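Local atomic coordinates of fructooligosaccharide ABC transporter substrate-binding protein FusA (Streptococcus pneumoniae, PDB entry 5G5Y), a protein that binds short- and long-chain fructooligosaccharides, preferring tetrasaccharides and larger, for import by the FusABC-MsmK ABC transporter of Streptococcus pneumoniae. Residues L14-K17 and E21-I24; K102-A107 and N301-A306; I132-D137 and P414-V419. All blocks are in the same frame, centred on the assembly; numbering follows the deposited sequence.

Interaction 1: residues L14-K17 and E21-I24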
ATOM      1  N   LEU A  14      10.084  10.240 -17.751  1.00 24.45           N
ATOM      2  CA  LEU A  14      11.527  10.374 -17.619  1.00 26.38           C
ATOM      3  C   LEU A  14      12.304   9.279 -18.347  1.00 26.86           C
ATOM      4  O   LEU A  14      13.510   9.443 -18.578  1.00 24.26           O
ATOM      5  CB  LEU A  14      11.916  10.393 -16.156  1.00 29.63           C
ATOM      6  CG  LEU A  14      11.306  11.507 -15.300  1.00 32.07           C
ATOM      7  CD1 LEU A  14      11.822  11.337 -13.879  1.00 33.71           C
ATOM      8  CD2 LEU A  14      11.642  12.899 -15.824  1.00 34.40           C
ATOM      9  N   SER A  15      11.635   8.159 -18.673  1.00 23.16           N
ATOM     10  CA  SER A  15      12.307   7.036 -19.364  1.00 22.14           C
ATOM     11  C   SER A  15      12.299   7.233 -20.879  1.00 21.32           C
ATOM     12  O   SER A  15      11.531   8.029 -21.387  1.00 20.54           O
ATOM     13  CB  SER A  15      11.632   5.721 -18.987  1.00 20.62           C
ATOM     14  OG  SER A  15      10.318   5.697 -19.464  1.00 22.19           O
ATOM     15  N   PRO A  16      13.121   6.477 -21.617  1.00 22.92           N
ATOM     16  CA  PRO A  16      13.188   6.668 -23.066  1.00 23.17           C
ATOM     17  C   PRO A  16      11.900   6.349 -23.797  1.00 23.72           C
ATOM     18  O   PRO A  16      11.159   5.466 -23.379  1.00 20.45           O
ATOM     19  CB  PRO A  16      14.303   5.704 -23.505  1.00 24.60           C
ATOM     20  CG  PRO A  16      15.065   5.410 -22.286  1.00 24.98           C
ATOM     21  CD  PRO A  16      14.112   5.496 -21.143  1.00 23.78           C
ATOM     22  N   LYS A  17      11.623   7.049 -24.899  1.00 22.50           N
ATOM     23  CA  LYS A  17      10.395   6.766 -25.670  1.00 24.84           C
ATOM     24  C   LYS A  17      10.344   5.306 -26.158  1.00 21.97           C
ATOM     25  O   LYS A  17       9.273   4.705 -26.195  1.00 19.22           O
ATOM     26  CB  LYS A  17      10.251   7.683 -26.881  1.00 29.75           C
ATOM     27  CG  LYS A  17      10.283   9.174 -26.588  1.00 37.28           C
ATOM     28  CD  LYS A  17       9.013   9.715 -25.965  1.00 40.81           C
ATOM     29  CE  LYS A  17       9.307  10.870 -24.996  1.00 43.62           C
ATOM     30  NZ  LYS A  17       9.604  10.410 -23.602  1.00 42.70           N
ATOM     31  N   GLU A  21      15.799   1.101 -25.320  1.00 21.41           N
ATOM     32  CA  GLU A  21      16.954   1.899 -24.900  1.00 22.79           C
ATOM     33  C   GLU A  21      17.320   1.729 -23.396  1.00 23.96           C
ATOM     34  O   GLU A  21      18.316   2.277 -22.947  1.00 24.53           O
ATOM     35  CB  GLU A  21      16.717   3.380 -25.226  1.00 25.33           C
ATOM     36  CG  GLU A  21      16.609   3.620 -26.724  1.00 30.10           C
ATOM     37  CD  GLU A  21      16.381   5.084 -27.083  1.00 35.11           C
ATOM     38  OE1 GLU A  21      16.526   5.945 -26.200  1.00 39.49           O
ATOM     39  OE2 GLU A  21      16.034   5.362 -28.256  1.00 41.35           O
ATOM     40  N   LYS A  22      16.496   1.014 -22.628  1.00 19.92           N
ATOM     41  CA  LYS A  22      16.816   0.625 -21.250  1.00 18.21           C
ATOM     42  C   LYS A  22      17.783  -0.560 -21.223  1.00 18.21           C
ATOM     43  O   LYS A  22      17.611  -1.522 -21.954  1.00 18.20           O
ATOM     44  CB  LYS A  22      15.551   0.231 -20.494  1.00 17.01           C
ATOM     45  CG  LYS A  22      14.639   1.387 -20.235  1.00 17.72           C
ATOM     46  CD  LYS A  22      13.463   1.035 -19.323  1.00 18.39           C
ATOM     47  CE  LYS A  22      12.642   2.266 -19.036  1.00 20.19           C
ATOM     48  NZ  LYS A  22      11.364   2.040 -18.285  1.00 22.21           N
ATOM     49  N   LEU A  23      18.803  -0.455 -20.373  1.00 18.77           N
ATOM     50  CA  LEU A  23      19.812  -1.504 -20.202  1.00 17.76           C
ATOM     51  C   LEU A  23      19.206  -2.874 -19.820  1.00 17.47           C
ATOM     52  O   LEU A  23      19.619  -3.948 -20.352  1.00 17.15           O
ATOM     53  CB  LEU A  23      20.897  -1.026 -19.228  1.00 17.96           C
ATOM     54  CG  LEU A  23      22.089  -1.930 -19.008  1.00 19.39           C
ATOM     55  CD1 LEU A  23      22.759  -2.398 -20.310  1.00 20.65           C
ATOM     56  CD2 LEU A  23      23.108  -1.211 -18.130  1.00 19.57           C
ATOM     57  N   ILE A  24      18.210  -2.862 -18.935  1.00 16.97           N
ATOM     58  CA  ILE A  24      17.525  -4.119 -18.586  1.00 15.71           C
ATOM     59  C   ILE A  24      16.967  -4.816 -19.827  1.00 15.60           C
ATOM     60  O   ILE A  24      17.105  -6.038 -19.997  1.00 15.80           O
ATOM     61  CB  ILE A  24      16.412  -3.883 -17.516  1.00 16.07           C
ATOM     62  CG1 ILE A  24      17.033  -3.648 -16.122  1.00 16.47           C
ATOM     63  CG2 ILE A  24      15.492  -5.071 -17.427  1.00 16.47           C
ATOM     64  CD1 ILE A  24      16.029  -3.151 -15.081  1.00 16.67           C
TER
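Pro16 meets Glu21 with CB and CG and Lys22 with CD, and the contact can be read from how these two chains pass the pyrrolidine ring. The side chains of Glu21 and Pro16 run past each other in opposite directions. Glu21 CB lies 3.8 Å from Pro16 CB and 3.9 Å from Pro16 CG. The carboxylate returns to the same ring, with Glu21 OE1 3.5 Å from Pro16 CB. Two features bring this about. Glu21 CG stands beside the backbone N, anti to the carbonyl carbon (chi1 -64°), and the chain beyond it is extended, which keeps the acid alongside the ring. The meeting of OE1 with a ring carbon is van der Waals in kind.

Lys22 takes the other course. Its extended chain passes the CD corner of the ring at an angle, with CE 4.1 Å from Pro16 CD, and goes on to Ser15, where the same CE packs at 3.6 Å against Ser15 CB. The ammonium passes the serine hydroxyl without bonding to it, since Lys22 NZ and Ser15 OG are 4.0 Å apart. Each polar end is held elsewhere: OG by the carbonyl oxygen of Ser12, and NZ by the backbone carbonyl of Glu379, a substrate-binding residue. The aliphatic part of Lys22 therefore does the packing.

Lys22 also occupies the N-cap position of helix 23-32. The contact thus folds the loop after strand 3-10 onto the start of that helix, within a beta-alpha-beta crossover that runs on to the neighbouring parallel strand 34-41.

Interaction 2: residues K102-A107 and N301-A306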
ATOM      1  N   LYS A 102       4.488 -19.913  -1.992  1.00 23.78           N
ATOM      2  CA  LYS A 102       3.473 -18.993  -1.481  1.00 23.91           C
ATOM      3  C   LYS A 102       2.160 -19.240  -2.180  1.00 22.54           C
ATOM      4  O   LYS A 102       1.742 -18.434  -3.007  1.00 20.28           O
ATOM      5  CB  LYS A 102       3.905 -17.535  -1.709  1.00 27.50           C
ATOM      6  CG  LYS A 102       5.310 -17.189  -1.279  1.00 29.34           C
ATOM      7  CD  LYS A 102       5.509 -17.273   0.204  1.00 35.14           C
ATOM      8  CE  LYS A 102       5.122 -15.987   0.860  1.00 38.63           C
ATOM      9  NZ  LYS A 102       5.298 -16.111   2.316  1.00 41.49           N
ATOM     10  N   PRO A 103       1.479 -20.354  -1.851  1.00 21.62           N
ATOM     11  CA  PRO A 103       0.240 -20.674  -2.521  1.00 22.67           C
ATOM     12  C   PRO A 103      -0.901 -19.705  -2.311  1.00 20.66           C
ATOM     13  O   PRO A 103      -1.855 -19.747  -3.095  1.00 21.56           O
ATOM     14  CB  PRO A 103      -0.134 -22.067  -1.981  1.00 25.30           C
ATOM     15  CG  PRO A 103       0.652 -22.240  -0.749  1.00 25.22           C
ATOM     16  CD  PRO A 103       1.852 -21.360  -0.835  1.00 24.21           C
ATOM     17  N   GLU A 104      -0.816 -18.831  -1.306  1.00 21.04           N
ATOM     18  CA  GLU A 104      -1.819 -17.785  -1.163  1.00 22.14           C
ATOM     19  C   GLU A 104      -1.925 -16.920  -2.421  1.00 21.66           C
ATOM     20  O   GLU A 104      -3.013 -16.439  -2.729  1.00 21.20           O
ATOM     21  CB  GLU A 104      -1.537 -16.920   0.050  1.00 26.53           C
ATOM     22  CG  GLU A 104      -0.350 -15.986  -0.138  1.00 30.64           C
ATOM     23  CD  GLU A 104       0.149 -15.451   1.163  1.00 38.41           C
ATOM     24  OE1 GLU A 104       1.006 -16.132   1.794  1.00 39.28           O
ATOM     25  OE2 GLU A 104      -0.349 -14.359   1.548  1.00 41.24           O
ATOM     26  N   TYR A 105      -0.808 -16.698  -3.133  1.00 19.98           N
ATOM     27  CA  TYR A 105      -0.860 -15.841  -4.308  1.00 17.96           C
ATOM     28  C   TYR A 105      -1.659 -16.491  -5.414  1.00 17.70           C
ATOM     29  O   TYR A 105      -2.321 -15.785  -6.140  1.00 16.07           O
ATOM     30  CB  TYR A 105       0.528 -15.432  -4.801  1.00 17.12           C
ATOM     31  CG  TYR A 105       1.224 -14.485  -3.850  1.00 16.54           C
ATOM     32  CD1 TYR A 105       0.671 -13.258  -3.523  1.00 16.63           C
ATOM     33  CD2 TYR A 105       2.420 -14.833  -3.257  1.00 17.28           C
ATOM     34  CE1 TYR A 105       1.308 -12.395  -2.632  1.00 17.10           C
ATOM     35  CE2 TYR A 105       3.068 -13.982  -2.386  1.00 17.39           C
ATOM     36  CZ  TYR A 105       2.498 -12.753  -2.085  1.00 16.77           C
ATOM     37  OH  TYR A 105       3.113 -11.907  -1.231  1.00 17.52           O
ATOM     38  N   LYS A 106      -1.629 -17.816  -5.510  1.00 17.80           N
ATOM     39  CA  LYS A 106      -2.409 -18.507  -6.512  1.00 21.41           C
ATOM     40  C   LYS A 106      -3.892 -18.233  -6.334  1.00 19.91           C
ATOM     41  O   LYS A 106      -4.592 -17.948  -7.317  1.00 19.28           O
ATOM     42  CB  LYS A 106      -2.154 -20.019  -6.497  1.00 24.47           C
ATOM     43  CG  LYS A 106      -2.590 -20.678  -7.791  1.00 29.34           C
ATOM     44  CD  LYS A 106      -2.147 -22.139  -7.832  1.00 33.68           C
ATOM     45  CE  LYS A 106      -1.666 -22.557  -9.204  1.00 39.74           C
ATOM     46  NZ  LYS A 106      -2.790 -22.599 -10.163  1.00 42.02           N
ATOM     47  N   ALA A 107      -4.344 -18.255  -5.084  1.00 20.02           N
ATOM     48  CA  ALA A 107      -5.740 -17.941  -4.766  1.00 20.79           C
ATOM     49  C   ALA A 107      -6.081 -16.504  -5.162  1.00 20.87           C
ATOM     50  O   ALA A 107      -7.135 -16.253  -5.745  1.00 22.31           O
ATOM     51  CB  ALA A 107      -6.038 -18.215  -3.295  1.00 21.16           C
ATOM     52  N   ASN A 301      -5.218  -3.737   5.684  1.00 12.67           N
ATOM     53  CA  ASN A 301      -5.310  -4.787   4.692  1.00 13.29           C
ATOM     54  C   ASN A 301      -4.378  -4.559   3.493  1.00 13.48           C
ATOM     55  O   ASN A 301      -4.484  -5.238   2.482  1.00 14.19           O
ATOM     56  CB  ASN A 301      -6.761  -5.004   4.275  1.00 12.83           C
ATOM     57  CG  ASN A 301      -7.661  -5.259   5.462  1.00 12.78           C
ATOM     58  OD1 ASN A 301      -7.344  -6.110   6.311  1.00 12.26           O
ATOM     59  ND2 ASN A 301      -8.734  -4.510   5.578  1.00 11.63           N
ATOM     60  N   GLY A 302      -3.405  -3.683   3.666  1.00 13.24           N
ATOM     61  CA  GLY A 302      -2.432  -3.404   2.633  1.00 14.18           C
ATOM     62  C   GLY A 302      -1.576  -4.598   2.302  1.00 14.00           C
ATOM     63  O   GLY A 302      -1.266  -5.418   3.175  1.00 13.82           O
ATOM     64  N   MET A 303      -1.175  -4.693   1.040  1.00 16.53           N
ATOM     65  CA  MET A 303      -0.332  -5.812   0.605  1.00 17.68           C
ATOM     66  C   MET A 303       0.436  -5.369  -0.629  1.00 17.25           C
ATOM     67  O   MET A 303      -0.137  -4.698  -1.492  1.00 17.98           O
ATOM     68  CB  MET A 303      -1.203  -7.026   0.277  1.00 21.13           C
ATOM     69  CG  MET A 303      -0.428  -8.341   0.251  1.00 24.75           C
ATOM     70  SD  MET A 303      -1.270  -9.706  -0.601  1.00 26.40           S
ATOM     71  CE  MET A 303      -0.340 -11.062   0.075  1.00 27.27           C
ATOM     72  N   GLY A 304       1.706  -5.763  -0.735  1.00 16.09           N
ATOM     73  CA  GLY A 304       2.505  -5.500  -1.938  1.00 16.11           C
ATOM     74  C   GLY A 304       2.084  -6.468  -3.029  1.00 15.96           C
ATOM     75  O   GLY A 304       2.754  -7.476  -3.302  1.00 15.41           O
ATOM     76  N   PHE A 305       0.930  -6.198  -3.605  1.00 15.58           N
ATOM     77  CA  PHE A 305       0.315  -7.105  -4.575  1.00 15.70           C
ATOM     78  C   PHE A 305      -0.543  -6.346  -5.536  1.00 16.18           C
ATOM     79  O   PHE A 305      -1.341  -5.491  -5.134  1.00 15.56           O
ATOM     80  CB  PHE A 305      -0.511  -8.177  -3.878  1.00 16.52           C
ATOM     81  CG  PHE A 305      -1.177  -9.145  -4.824  1.00 16.16           C
ATOM     82  CD1 PHE A 305      -0.454 -10.168  -5.439  1.00 15.82           C
ATOM     83  CD2 PHE A 305      -2.541  -9.003  -5.125  1.00 15.86           C
ATOM     84  CE1 PHE A 305      -1.105 -11.083  -6.266  1.00 15.45           C
ATOM     85  CE2 PHE A 305      -3.166  -9.879  -5.985  1.00 16.02           C
ATOM     86  CZ  PHE A 305      -2.435 -10.913  -6.571  1.00 15.37           C
ATOM     87  N   ALA A 306      -0.326  -6.582  -6.812  1.00 14.53           N
ATOM     88  CA  ALA A 306      -1.256  -6.099  -7.841  1.00 16.05           C
ATOM     89  C   ALA A 306      -1.556  -7.218  -8.749  1.00 16.27           C
ATOM     90  O   ALA A 306      -0.635  -7.830  -9.297  1.00 15.59           O
ATOM     91  CB  ALA A 306      -0.654  -4.928  -8.597  1.00 16.23           C
TER
HETATM   92  O   HOH W   1       2.940  -9.177  -1.182  1.00 18.04           O
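The nearest CA atoms across the contact, Tyr105 CA on helix 104-109 and Phe305 CA on strand 305-306, are 8.8 Å apart, and side chains and a water span the gap. Met303 does so with an extended chain, CG anti to the backbone N (chi1 -162°), and its terminal methyl meets both Tyr105 and Glu104. Met303 CE lies 3.4 Å from Tyr105 CE1, a close carbon-carbon approach, and 3.6 Å from Glu104 OE2. That carboxylate oxygen is hydrogen-bonded to a bound glycerol, probably from the crystallisation liquor, and the CG of Glu104 sits above the centre of the tyrosine ring.

Phe305 brings the second apolar surface. Its ring plane is only 18° from that of Tyr105, yet the centroids are 5.8 Å apart: the rings are slid past each other and barely overlap, touching through Tyr105 CD1 and Phe305 CD1 at 3.8 Å.

At the far end of the tyrosine, a water donates to Tyr105 OH and to Gly304 O, 2.7 Å from each. Gly304 is the centre of an inverse gamma turn.

With the water as donor, Tyr105 OH acts as acceptor toward it and is also hydrogen-bonded to Glu124 OE2. Glu124, with Lys102 and Asp127, forms a zinc site. The chemistry thus divides into apolar packing of the Met303 methyl and Phe305 on the tyrosine ring, beside a carboxylate, and a polar tyrosine tip, whose bond to Glu124 probably helps position that zinc ligand.

Interaction 3: residues I132-D137 and P414-V419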
ATOM      1  N   ILE A 132       5.726  -4.171   5.812  1.00 13.90           N
ATOM      2  CA  ILE A 132       5.821  -2.710   5.844  1.00 14.26           C
ATOM      3  C   ILE A 132       4.452  -2.037   5.709  1.00 13.92           C
ATOM      4  O   ILE A 132       4.273  -0.892   6.114  1.00 12.56           O
ATOM      5  CB  ILE A 132       6.783  -2.207   4.718  1.00 14.84           C
ATOM      6  CG1 ILE A 132       7.210  -0.748   4.961  1.00 15.54           C
ATOM      7  CG2 ILE A 132       6.161  -2.376   3.340  1.00 15.68           C
ATOM      8  CD1 ILE A 132       8.435  -0.326   4.162  1.00 16.85           C
ATOM      9  N   HIS A 133       3.502  -2.770   5.122  1.00 13.02           N
ATOM     10  CA  HIS A 133       2.157  -2.303   4.922  1.00 14.00           C
ATOM     11  C   HIS A 133       1.231  -2.389   6.130  1.00 12.88           C
ATOM     12  O   HIS A 133       0.165  -1.777   6.109  1.00 13.76           O
ATOM     13  CB  HIS A 133       1.533  -3.049   3.755  1.00 14.26           C
ATOM     14  CG  HIS A 133       2.285  -2.860   2.495  1.00 15.43           C
ATOM     15  ND1 HIS A 133       2.303  -1.659   1.818  1.00 17.54           N
ATOM     16  CD2 HIS A 133       3.112  -3.690   1.826  1.00 15.89           C
ATOM     17  CE1 HIS A 133       3.070  -1.787   0.747  1.00 17.85           C
ATOM     18  NE2 HIS A 133       3.599  -2.999   0.755  1.00 15.99           N
ATOM     19  N   SER A 134       1.656  -3.081   7.191  1.00 13.11           N
ATOM     20  CA  SER A 134       0.798  -3.380   8.337  1.00 12.44           C
ATOM     21  C   SER A 134       0.255  -2.142   9.045  1.00 13.07           C
ATOM     22  O   SER A 134      -0.864  -2.183   9.574  1.00 12.25           O
ATOM     23  CB  SER A 134       1.523  -4.281   9.342  1.00 12.68           C
ATOM     24  OG  SER A 134       1.779  -5.571   8.798  1.00 12.43           O
ATOM     25  N   VAL A 135       1.060  -1.069   9.073  1.00 13.03           N
ATOM     26  CA  VAL A 135       0.649   0.232   9.641  1.00 13.58           C
ATOM     27  C   VAL A 135       1.034   1.242   8.602  1.00 14.01           C
ATOM     28  O   VAL A 135       2.190   1.236   8.154  1.00 15.02           O
ATOM     29  CB  VAL A 135       1.388   0.533  10.961  1.00 13.81           C
ATOM     30  CG1 VAL A 135       1.054   1.923  11.549  1.00 14.98           C
ATOM     31  CG2 VAL A 135       0.983  -0.505  11.974  1.00 15.92           C
ATOM     32  N   ASN A 136       0.083   2.068   8.183  1.00 14.41           N
ATOM     33  CA  ASN A 136       0.357   3.114   7.194  1.00 14.25           C
ATOM     34  C   ASN A 136       0.517   4.498   7.838  1.00 15.42           C
ATOM     35  O   ASN A 136       1.477   5.216   7.524  1.00 16.09           O
ATOM     36  CB  ASN A 136      -0.668   3.086   6.060  1.00 15.03           C
ATOM     37  CG  ASN A 136      -2.093   3.442   6.511  1.00 15.07           C
ATOM     38  OD1 ASN A 136      -2.566   3.018   7.549  1.00 15.80           O
ATOM     39  ND2 ASN A 136      -2.775   4.198   5.704  1.00 17.26           N
ATOM     40  N   ASP A 137      -0.380   4.832   8.768  1.00 14.96           N
ATOM     41  CA  ASP A 137      -0.419   6.138   9.403  1.00 15.35           C
ATOM     42  C   ASP A 137       0.252   6.170  10.783  1.00 15.58           C
ATOM     43  O   ASP A 137      -0.405   6.355  11.804  1.00 16.65           O
ATOM     44  CB  ASP A 137      -1.854   6.675   9.487  1.00 15.50           C
ATOM     45  CG  ASP A 137      -2.755   5.868  10.397  1.00 16.31           C
ATOM     46  OD1 ASP A 137      -2.672   4.626  10.411  1.00 16.42           O
ATOM     47  OD2 ASP A 137      -3.562   6.502  11.131  1.00 17.98           O
ATOM     48  N   PRO A 414       4.427  -6.498  18.366  1.00 15.16           N
ATOM     49  CA  PRO A 414       4.019  -7.148  19.609  1.00 14.84           C
ATOM     50  C   PRO A 414       2.545  -6.964  20.001  1.00 14.59           C
ATOM     51  O   PRO A 414       1.999  -7.796  20.749  1.00 14.00           O
ATOM     52  CB  PRO A 414       4.943  -6.515  20.665  1.00 15.15           C
ATOM     53  CG  PRO A 414       6.139  -6.041  19.908  1.00 15.75           C
ATOM     54  CD  PRO A 414       5.597  -5.607  18.575  1.00 15.53           C
ATOM     55  N   TYR A 415       1.908  -5.915  19.465  1.00 14.03           N
ATOM     56  CA  TYR A 415       0.537  -5.558  19.802  1.00 13.96           C
ATOM     57  C   TYR A 415      -0.479  -5.886  18.688  1.00 13.40           C
ATOM     58  O   TYR A 415      -1.637  -5.589  18.870  1.00 13.14           O
ATOM     59  CB  TYR A 415       0.481  -4.085  20.140  1.00 13.25           C
ATOM     60  CG  TYR A 415       1.468  -3.775  21.219  1.00 13.91           C
ATOM     61  CD1 TYR A 415       1.280  -4.290  22.499  1.00 13.81           C
ATOM     62  CD2 TYR A 415       2.614  -3.044  20.954  1.00 13.93           C
ATOM     63  CE1 TYR A 415       2.203  -4.091  23.488  1.00 14.95           C
ATOM     64  CE2 TYR A 415       3.552  -2.807  21.963  1.00 15.63           C
ATOM     65  CZ  TYR A 415       3.337  -3.348  23.212  1.00 16.53           C
ATOM     66  OH  TYR A 415       4.217  -3.105  24.213  1.00 20.35           O
ATOM     67  N   MET A 416      -0.032  -6.500  17.581  1.00 13.00           N
ATOM     68  CA  MET A 416      -0.901  -6.968  16.487  1.00 12.63           C
ATOM     69  C   MET A 416      -1.384  -8.373  16.788  1.00 14.23           C
ATOM     70  O   MET A 416      -0.760  -9.408  16.391  1.00 15.07           O
ATOM     71  CB  MET A 416      -0.129  -6.983  15.165  1.00 13.80           C
ATOM     72  CG  MET A 416       0.308  -5.617  14.660  1.00 13.22           C
ATOM     73  SD  MET A 416       1.200  -5.943  13.120  1.00 15.44           S
ATOM     74  CE  MET A 416       2.100  -4.408  12.933  1.00 15.03           C
ATOM     75  N   SER A 417      -2.498  -8.445  17.485  1.00 12.75           N
ATOM     76  CA  SER A 417      -2.994  -9.696  17.984  1.00 12.64           C
ATOM     77  C   SER A 417      -3.830 -10.481  16.983  1.00 12.24           C
ATOM     78  O   SER A 417      -4.170 -11.625  17.266  1.00 14.39           O
ATOM     79  CB  SER A 417      -3.814  -9.435  19.267  1.00 13.47           C
ATOM     80  OG  SER A 417      -2.912  -8.907  20.268  1.00 14.11           O
ATOM     81  N   ASN A 418      -4.184  -9.887  15.857  1.00 12.00           N
ATOM     82  CA  ASN A 418      -5.024 -10.555  14.857  1.00 12.33           C
ATOM     83  C   ASN A 418      -4.159 -11.438  13.952  1.00 12.21           C
ATOM     84  O   ASN A 418      -3.248 -10.948  13.285  1.00 11.15           O
ATOM     85  CB  ASN A 418      -5.811  -9.542  14.054  1.00 12.27           C
ATOM     86  CG  ASN A 418      -6.845  -8.809  14.926  1.00 13.31           C
ATOM     87  OD1 ASN A 418      -6.511  -8.330  16.023  1.00 14.94           O
ATOM     88  ND2 ASN A 418      -8.107  -8.798  14.495  1.00 12.31           N
ATOM     89  N   VAL A 419      -4.481 -12.727  13.936  1.00 11.55           N
ATOM     90  CA  VAL A 419      -3.754 -13.720  13.117  1.00 11.24           C
ATOM     91  C   VAL A 419      -3.764 -13.289  11.636  1.00 12.09           C
ATOM     92  O   VAL A 419      -2.730 -13.350  10.910  1.00 11.81           O
ATOM     93  CB  VAL A 419      -4.376 -15.140  13.256  1.00 11.30           C
ATOM     94  CG1 VAL A 419      -3.708 -16.131  12.302  1.00 11.66           C
ATOM     95  CG2 VAL A 419      -4.316 -15.707  14.665  1.00 11.56           C
TER
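Ser134 and Val135 probably belong to a connection between the two lobes of this bacterial solute-binding protein, on the chain that leaves strand 121-123 for strand 138-142; Met416 reaches them from the loop after helix 399-412. The contact buries 92 Å² in total, and the backbones stay well separated, with Ser134 CA and Met416 CA 9.1 Å apart. One side chain closes that distance. Met416 sets CG beside its backbone N (chi1 -65°) and is extended beyond it, a course that carries CE to the serine.

The methyl does the touching: Met416 CE lies 3.6 Å from Ser134 CB, with SD behind it at 4.1 Å from the same CB. The methionine thus meets the serine through its methyl, on the serine's CB. The hydroxyl is engaged elsewhere, Ser134 OG being hydrogen-bonded to the carbonyl oxygens of Lys129 and Ser131, while Lys129 NZ serves the other loop by binding the carbonyl oxygen of Met416.

Ser134 also makes a backbone hydrogen bond to Thr300, and since the chain from Thr300 runs on to strand 305-306, two probable connections between the lobes lie side by side here, consistent with a hinge of the periplasmic-binding-protein type.

Val135 adds a looser apolar contact on the same methyl. The two chains are inclined to one another, and Val135 CG2 stands 4.2 Å from Met416 CE. The valine also packs on Tyr412 of helix 399-412, and its side chain lies about 7 Å from that of the substrate-binding Trp270.

Interactions 2 and 3 adjoin, their centres 16 Å apart, and their segments alternate along the chain. They are tied where the chain round Gly302-Gly304 packs on His133, with Gly304 N 3.6 Å from His133 CD2. Both are central, 12 and 13 Å from the chain's centre, yet they differ in burial: all three touching residues of interaction 3 are buried, whereas interaction 2 is partly buried. Interaction 1 is peripheral, 26 Å from that centre, and also partly buried; its nearest atoms are about 17 Å from interaction 2. Interaction 1 packs a proline against the carbon chains of charged residues, interaction 2 combines apolar groups with a water bridge, and interaction 3 relies on one methionine methyl.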